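Long-range contacts in ketosynthase (Streptomyces sp. MSC090213JE08, PDB 6KXD), which forms part of the ishigamide ketosynthase/chain length factor of a highly reducing type II polyketide synthase and probably serves polyketide chain elongation: residues 268-273 and 365-369; 276-282 and 368-372. All coordinates share one frame; numbering follows the deposited sequence.

Contact 1 of 2, residues 268-273 and 365-369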
ATOM      1  N   ALA B 268      -6.022  -7.617  22.240  1.00 42.43           N
ATOM      2  CA  ALA B 268      -5.391  -6.652  21.340  1.00 40.84           C
ATOM      3  C   ALA B 268      -6.306  -5.447  21.122  1.00 36.29           C
ATOM      4  O   ALA B 268      -5.820  -4.321  21.011  1.00 39.62           O
ATOM      5  CB  ALA B 268      -5.068  -7.305  20.034  1.00 42.16           C
ATOM      6  N   VAL B 269      -7.599  -5.713  20.947  1.00 39.20           N
ATOM      7  CA  VAL B 269      -8.572  -4.641  20.773  1.00 41.67           C
ATOM      8  C   VAL B 269      -8.573  -3.769  22.031  1.00 42.75           C
ATOM      9  O   VAL B 269      -8.548  -2.573  21.949  1.00 42.17           O
ATOM     10  CB  VAL B 269      -9.982  -5.169  20.520  1.00 41.14           C
ATOM     11  CG1 VAL B 269     -11.000  -4.053  20.599  1.00 46.83           C
ATOM     12  CG2 VAL B 269     -10.089  -5.915  19.188  1.00 45.81           C
ATOM     13  N   THR B 270      -8.670  -4.416  23.183  1.00 43.13           N
ATOM     14  CA  THR B 270      -8.639  -3.704  24.479  1.00 39.83           C
ATOM     15  C   THR B 270      -7.402  -2.822  24.595  1.00 41.25           C
ATOM     16  O   THR B 270      -7.541  -1.640  24.893  1.00 41.45           O
ATOM     17  CB  THR B 270      -8.754  -4.673  25.659  1.00 43.22           C
ATOM     18  OG1 THR B 270      -9.995  -5.357  25.484  1.00 45.67           O
ATOM     19  CG2 THR B 270      -8.666  -3.956  26.991  1.00 46.78           C
ATOM     20  N   ALA B 271      -6.221  -3.356  24.279  1.00 40.22           N
ATOM     21  CA  ALA B 271      -4.999  -2.629  24.436  1.00 40.95           C
ATOM     22  C   ALA B 271      -4.957  -1.474  23.450  1.00 42.41           C
ATOM     23  O   ALA B 271      -4.552  -0.385  23.779  1.00 41.25           O
ATOM     24  CB  ALA B 271      -3.793  -3.519  24.260  1.00 46.55           C
ATOM     25  N   CYS B 272      -5.380  -1.758  22.215  1.00 39.19           N
ATOM     26  CA  CYS B 272      -5.381  -0.772  21.190  1.00 40.33           C
ATOM     27  C   CYS B 272      -6.307   0.403  21.532  1.00 40.57           C
ATOM     28  O   CYS B 272      -5.915   1.551  21.408  1.00 40.10           O
ATOM     29  CB  CYS B 272      -5.821  -1.419  19.886  1.00 42.90           C
ATOM     30  SG  CYS B 272      -5.373  -0.386  18.476  1.00 45.07           S
ATOM     31  N   ALA B 273      -7.525   0.090  21.983  1.00 36.84           N
ATOM     32  CA  ALA B 273      -8.546   1.085  22.321  1.00 39.69           C
ATOM     33  C   ALA B 273      -8.055   1.916  23.511  1.00 40.38           C
ATOM     34  O   ALA B 273      -8.116   3.129  23.510  1.00 39.17           O
ATOM     35  CB  ALA B 273      -9.853   0.425  22.612  1.00 40.53           C
ATOM     36  N   ALA B 365      -4.153  -7.622  12.176  1.00 41.66           N
ATOM     37  CA  ALA B 365      -4.124  -6.207  12.516  1.00 40.87           C
ATOM     38  C   ALA B 365      -5.358  -5.808  13.329  1.00 41.32           C
ATOM     39  O   ALA B 365      -6.462  -6.302  13.117  1.00 39.40           O
ATOM     40  CB  ALA B 365      -4.023  -5.392  11.269  1.00 42.29           C
ATOM     41  N   VAL B 366      -5.146  -4.886  14.272  1.00 38.55           N
ATOM     42  CA  VAL B 366      -6.174  -4.233  14.984  1.00 35.19           C
ATOM     43  C   VAL B 366      -5.933  -2.719  14.893  1.00 31.96           C
ATOM     44  O   VAL B 366      -4.804  -2.245  14.889  1.00 36.96           O
ATOM     45  CB  VAL B 366      -6.193  -4.726  16.446  1.00 41.50           C
ATOM     46  CG1 VAL B 366      -7.193  -3.941  17.266  1.00 42.73           C
ATOM     47  CG2 VAL B 366      -6.486  -6.235  16.495  1.00 47.35           C
ATOM     48  N   ALA B 367      -7.006  -1.965  14.718  1.00 38.42           N
ATOM     49  CA  ALA B 367      -6.870  -0.503  14.717  1.00 37.83           C
ATOM     50  C   ALA B 367      -8.096   0.129  15.380  1.00 35.07           C
ATOM     51  O   ALA B 367      -9.246  -0.366  15.297  1.00 35.75           O
ATOM     52  CB  ALA B 367      -6.655  -0.020  13.315  1.00 35.95           C
ATOM     53  N   VAL B 368      -7.834   1.276  16.031  1.00 35.54           N
ATOM     54  CA  VAL B 368      -8.817   2.002  16.699  1.00 36.11           C
ATOM     55  C   VAL B 368      -8.609   3.474  16.389  1.00 34.89           C
ATOM     56  O   VAL B 368      -7.482   3.921  16.397  1.00 39.85           O
ATOM     57  CB  VAL B 368      -8.764   1.754  18.215  1.00 38.28           C
ATOM     58  CG1 VAL B 368      -9.716   2.685  18.944  1.00 39.23           C
ATOM     59  CG2 VAL B 368      -9.062   0.309  18.560  1.00 40.90           C
ATOM     60  N   ALA B 369      -9.711   4.177  16.110  1.00 38.33           N
ATOM     61  CA  ALA B 369      -9.653   5.616  16.005  1.00 38.48           C
ATOM     62  C   ALA B 369     -10.606   6.236  17.020  1.00 35.82           C
ATOM     63  O   ALA B 369     -11.761   5.805  17.167  1.00 38.47           O
ATOM     64  CB  ALA B 369      -9.957   6.110  14.612  1.00 36.88           C
TER

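Contact 2 of 2, residues 276-282 and 368-372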
ATOM      1  N   ALA B 276      -5.541   4.260  22.317  1.00 40.54           N
ATOM      2  CA  ALA B 276      -6.150   5.308  21.502  1.00 41.21           C
ATOM      3  C   ALA B 276      -6.848   6.342  22.406  1.00 42.58           C
ATOM      4  O   ALA B 276      -6.779   7.571  22.207  1.00 41.82           O
ATOM      5  CB  ALA B 276      -7.091   4.710  20.500  1.00 43.56           C
ATOM      6  N   LEU B 277      -7.533   5.855  23.423  1.00 40.03           N
ATOM      7  CA  LEU B 277      -8.239   6.766  24.323  1.00 41.93           C
ATOM      8  C   LEU B 277      -7.244   7.607  25.133  1.00 44.09           C
ATOM      9  O   LEU B 277      -7.383   8.851  25.218  1.00 45.63           O
ATOM     10  CB  LEU B 277      -9.162   5.941  25.205  1.00 41.13           C
ATOM     11  CG  LEU B 277     -10.408   5.379  24.526  1.00 40.82           C
ATOM     12  CD1 LEU B 277     -11.029   4.309  25.403  1.00 41.70           C
ATOM     13  CD2 LEU B 277     -11.444   6.455  24.219  1.00 39.85           C
ATOM     14  N   ARG B 278      -6.224   6.962  25.690  1.00 42.91           N
ATOM     15  CA  ARG B 278      -5.157   7.696  26.397  1.00 49.15           C
ATOM     16  C   ARG B 278      -4.599   8.796  25.484  1.00 51.63           C
ATOM     17  O   ARG B 278      -4.560   9.997  25.852  1.00 48.79           O
ATOM     18  CB  ARG B 278      -4.077   6.720  26.881  1.00 56.59           C
ATOM     19  CG  ARG B 278      -2.812   7.396  27.398  1.00 67.83           C
ATOM     20  CD  ARG B 278      -1.956   6.511  28.290  1.00 73.97           C
ATOM     21  NE  ARG B 278      -1.983   5.102  27.898  1.00 76.19           N
ATOM     22  CZ  ARG B 278      -1.061   4.493  27.152  1.00 80.77           C
ATOM     23  NH1 ARG B 278      -0.049   5.178  26.641  1.00 80.76           N
ATOM     24  NH2 ARG B 278      -1.159   3.193  26.924  1.00 74.30           N
ATOM     25  N   ARG B 279      -4.212   8.425  24.264  1.00 46.57           N
ATOM     26  CA  ARG B 279      -3.541   9.368  23.358  1.00 45.63           C
ATOM     27  C   ARG B 279      -4.475  10.505  22.936  1.00 45.63           C
ATOM     28  O   ARG B 279      -4.040  11.598  22.659  1.00 47.97           O
ATOM     29  CB  ARG B 279      -2.932   8.627  22.166  1.00 52.00           C
ATOM     30  CG  ARG B 279      -1.691   7.819  22.540  1.00 63.75           C
ATOM     31  CD  ARG B 279      -0.709   7.637  21.397  1.00 74.36           C
ATOM     32  NE  ARG B 279       0.472   8.494  21.474  1.00 88.97           N
ATOM     33  CZ  ARG B 279       1.292   8.749  20.451  1.00 93.13           C
ATOM     34  NH1 ARG B 279       0.977   8.350  19.231  1.00 84.09           N
ATOM     35  NH2 ARG B 279       2.430   9.394  20.649  1.00 93.03           N
ATOM     36  N   ALA B 280      -5.771  10.237  22.875  1.00 46.11           N
ATOM     37  CA  ALA B 280      -6.757  11.242  22.610  1.00 46.61           C
ATOM     38  C   ALA B 280      -6.981  12.142  23.838  1.00 49.98           C
ATOM     39  O   ALA B 280      -7.629  13.191  23.721  1.00 50.33           O
ATOM     40  CB  ALA B 280      -8.033  10.560  22.208  1.00 43.35           C
ATOM     41  N   GLY B 281      -6.525  11.695  25.006  1.00 46.18           N
ATOM     42  CA  GLY B 281      -6.722  12.388  26.289  1.00 47.53           C
ATOM     43  C   GLY B 281      -8.158  12.289  26.766  1.00 54.46           C
ATOM     44  O   GLY B 281      -8.690  13.213  27.387  1.00 48.65           O
ATOM     45  N   VAL B 282      -8.812  11.166  26.484  1.00 42.60           N
ATOM     46  CA  VAL B 282     -10.154  11.013  26.936  1.00 44.27           C
ATOM     47  C   VAL B 282     -10.278   9.705  27.694  1.00 44.53           C
ATOM     48  O   VAL B 282      -9.506   8.784  27.539  1.00 45.34           O
ATOM     49  CB  VAL B 282     -11.202  11.132  25.817  1.00 51.63           C
ATOM     50  CG1 VAL B 282     -11.028  12.436  25.057  1.00 50.37           C
ATOM     51  CG2 VAL B 282     -11.187   9.942  24.884  1.00 47.03           C
ATOM     52  N   VAL B 368      -7.834   1.276  16.031  1.00 35.54           N
ATOM     53  CA  VAL B 368      -8.817   2.002  16.699  1.00 36.11           C
ATOM     54  C   VAL B 368      -8.609   3.474  16.389  1.00 34.89           C
ATOM     55  O   VAL B 368      -7.482   3.921  16.397  1.00 39.85           O
ATOM     56  CB  VAL B 368      -8.764   1.754  18.215  1.00 38.28           C
ATOM     57  CG1 VAL B 368      -9.716   2.685  18.944  1.00 39.23           C
ATOM     58  CG2 VAL B 368      -9.062   0.309  18.560  1.00 40.90           C
ATOM     59  N   ALA B 369      -9.711   4.177  16.110  1.00 38.33           N
ATOM     60  CA  ALA B 369      -9.653   5.616  16.005  1.00 38.48           C
ATOM     61  C   ALA B 369     -10.606   6.236  17.020  1.00 35.82           C
ATOM     62  O   ALA B 369     -11.761   5.805  17.167  1.00 38.47           O
ATOM     63  CB  ALA B 369      -9.957   6.110  14.612  1.00 36.88           C
ATOM     64  N   VAL B 370     -10.144   7.350  17.600  1.00 39.28           N
ATOM     65  CA  VAL B 370     -10.965   8.165  18.517  1.00 37.84           C
ATOM     66  C   VAL B 370     -11.215   9.523  17.861  1.00 35.46           C
ATOM     67  O   VAL B 370     -10.277  10.179  17.392  1.00 37.99           O
ATOM     68  CB  VAL B 370     -10.278   8.296  19.881  1.00 39.53           C
ATOM     69  CG1 VAL B 370     -11.060   9.177  20.838  1.00 44.49           C
ATOM     70  CG2 VAL B 370     -10.054   6.936  20.496  1.00 37.27           C
ATOM     71  N   LEU B 371     -12.490   9.862  17.712  1.00 37.11           N
ATOM     72  CA  LEU B 371     -12.898  11.119  17.047  1.00 37.69           C
ATOM     73  C   LEU B 371     -13.614  11.992  18.069  1.00 41.58           C
ATOM     74  O   LEU B 371     -14.281  11.479  18.951  1.00 39.11           O
ATOM     75  CB  LEU B 371     -13.886  10.825  15.937  1.00 39.98           C
ATOM     76  CG  LEU B 371     -13.439   9.767  14.920  1.00 43.14           C
ATOM     77  CD1 LEU B 371     -14.558   9.503  13.930  1.00 46.09           C
ATOM     78  CD2 LEU B 371     -12.199  10.203  14.192  1.00 46.83           C
ATOM     79  N   ARG B 372     -13.537  13.303  17.875  1.00 40.98           N
ATOM     80  CA  ARG B 372     -14.415  14.195  18.586  1.00 42.95           C
ATOM     81  C   ARG B 372     -15.379  14.797  17.574  1.00 41.82           C
ATOM     82  O   ARG B 372     -14.889  15.403  16.584  1.00 41.36           O
ATOM     83  CB  ARG B 372     -13.570  15.238  19.296  1.00 45.50           C
ATOM     84  CG  ARG B 372     -14.385  16.469  19.672  1.00 54.71           C
ATOM     85  CD  ARG B 372     -14.335  16.895  21.108  1.00 52.77           C
ATOM     86  NE  ARG B 372     -13.233  16.417  21.934  1.00 48.08           N
ATOM     87  CZ  ARG B 372     -13.398  15.929  23.167  1.00 54.05           C
ATOM     88  NH1 ARG B 372     -14.620  15.696  23.638  1.00 51.27           N
ATOM     89  NH2 ARG B 372     -12.331  15.663  23.904  1.00 47.37           N
TER

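Contact 1 of 2, residues 268-273 and 365-369
V366 and V368 pack their methyl groups against A268, V269, C272 and A273, which lie along one side of helix 265-280. This is an alpha-on-beta layer of the thiolase fold: the helix rests on a sheet face and runs roughly the same way as the strand, their axes 35° apart and 7.8 Å from each other at closest approach. No hydrogen bond crosses the interface. The strand spends its backbone bonds on neighbouring strands, R258 and E256 on one side, A359 and V357 on the other, while 268-273 is held by its own helical bonds.

The hydrocarbon contacts divide between the two valines, which sit two residues apart on the strand and so face the helix together. V366 sends CG1 into the groove between V269 and C272, 3.8 Å from V269 CA and 3.9 Å from C272 CB; the side chains of V269 and V366 cross at about a right angle. Its second methyl, CG2, lies 4.0 Å from A268 CB. V368 works one turn further along: its CG2 meets the backbone N of A273 at 3.8 Å and the methyl of that alanine slightly farther off. With only a methyl at A273, V368 CG2 can come up against the helix backbone there. V269 also reaches C358 and V360 on the adjoining strand and A306 on helix 298-310, whereas A367 points to the other face of the sheet, where it meets V179.

The sulfur of C272 adds a second kind of contact. With SG anti to the backbone N (chi1 -163°), C272 extends its thiol down to the strand between the two valines. There SG lies 4.0 Å from A367 CA and 3.8 Å from V368 CG2.

Contact 2 of 2, residues 276-282 and 368-372
A276 and V370 mark the nearest backbone approach, with their CA atoms 6.3 Å apart, as the last turns of the helix pass over strand 368-372 with the two axes inclined at 36°. Just beyond, G281 takes a positive phi and ends the helix in a Schellman motif: V282 N bonds back to L277 O and G281 N to R278 O. That turn brings V282 round to face the strand.

V370 carries most of the packing, its two methyls splitting the work. CG1, anti to the backbone N (chi1 178°), presses on A280 CB at 3.6 Å and meets V282 CG2 tip to tip. CG2 packs on A276 CB at 3.7 Å, and CD2 of L277 comes in across it at 4.0 Å. Here the outer helix of the C-terminal half of the thiolase fold meets its sheet through short side chains, A276 also touching V368 CG1 at 3.7 Å. Replacing V370 with an alanine would probably open a gap under A276 and A280 and take from V282 CG2 the methyl it meets on this strand.

Polar groups sit around this apolar patch. A276 O accepts a hydrogen bond from S254 OG on the adjacent strand. R372, bent at chi2 and chi3, sets NH2 3.7 Å from V282 CG1, while NH1 is hydrogen-bonded to G352 O.

In the fold
Coming from strand 250-259, the chain enters helix 265-280 and lays down the first segments of both contacts in succession. It then leaves through strand 287-291, helix 298-310, helix 332-344 and strand 354-360 before returning as strand 365-373. Contact 1 closes a loop with 91 residues between its segments, contact 2 one with 85. The loops cross rather than nest, because helix and strand are met in the same order: the earlier helical segment pairs with the start of the strand, the later one with its continuation. Centred about 11 Å apart and sharing V368, the two contacts fasten one helix along a strand that lies between strands 250-259 and 354-360.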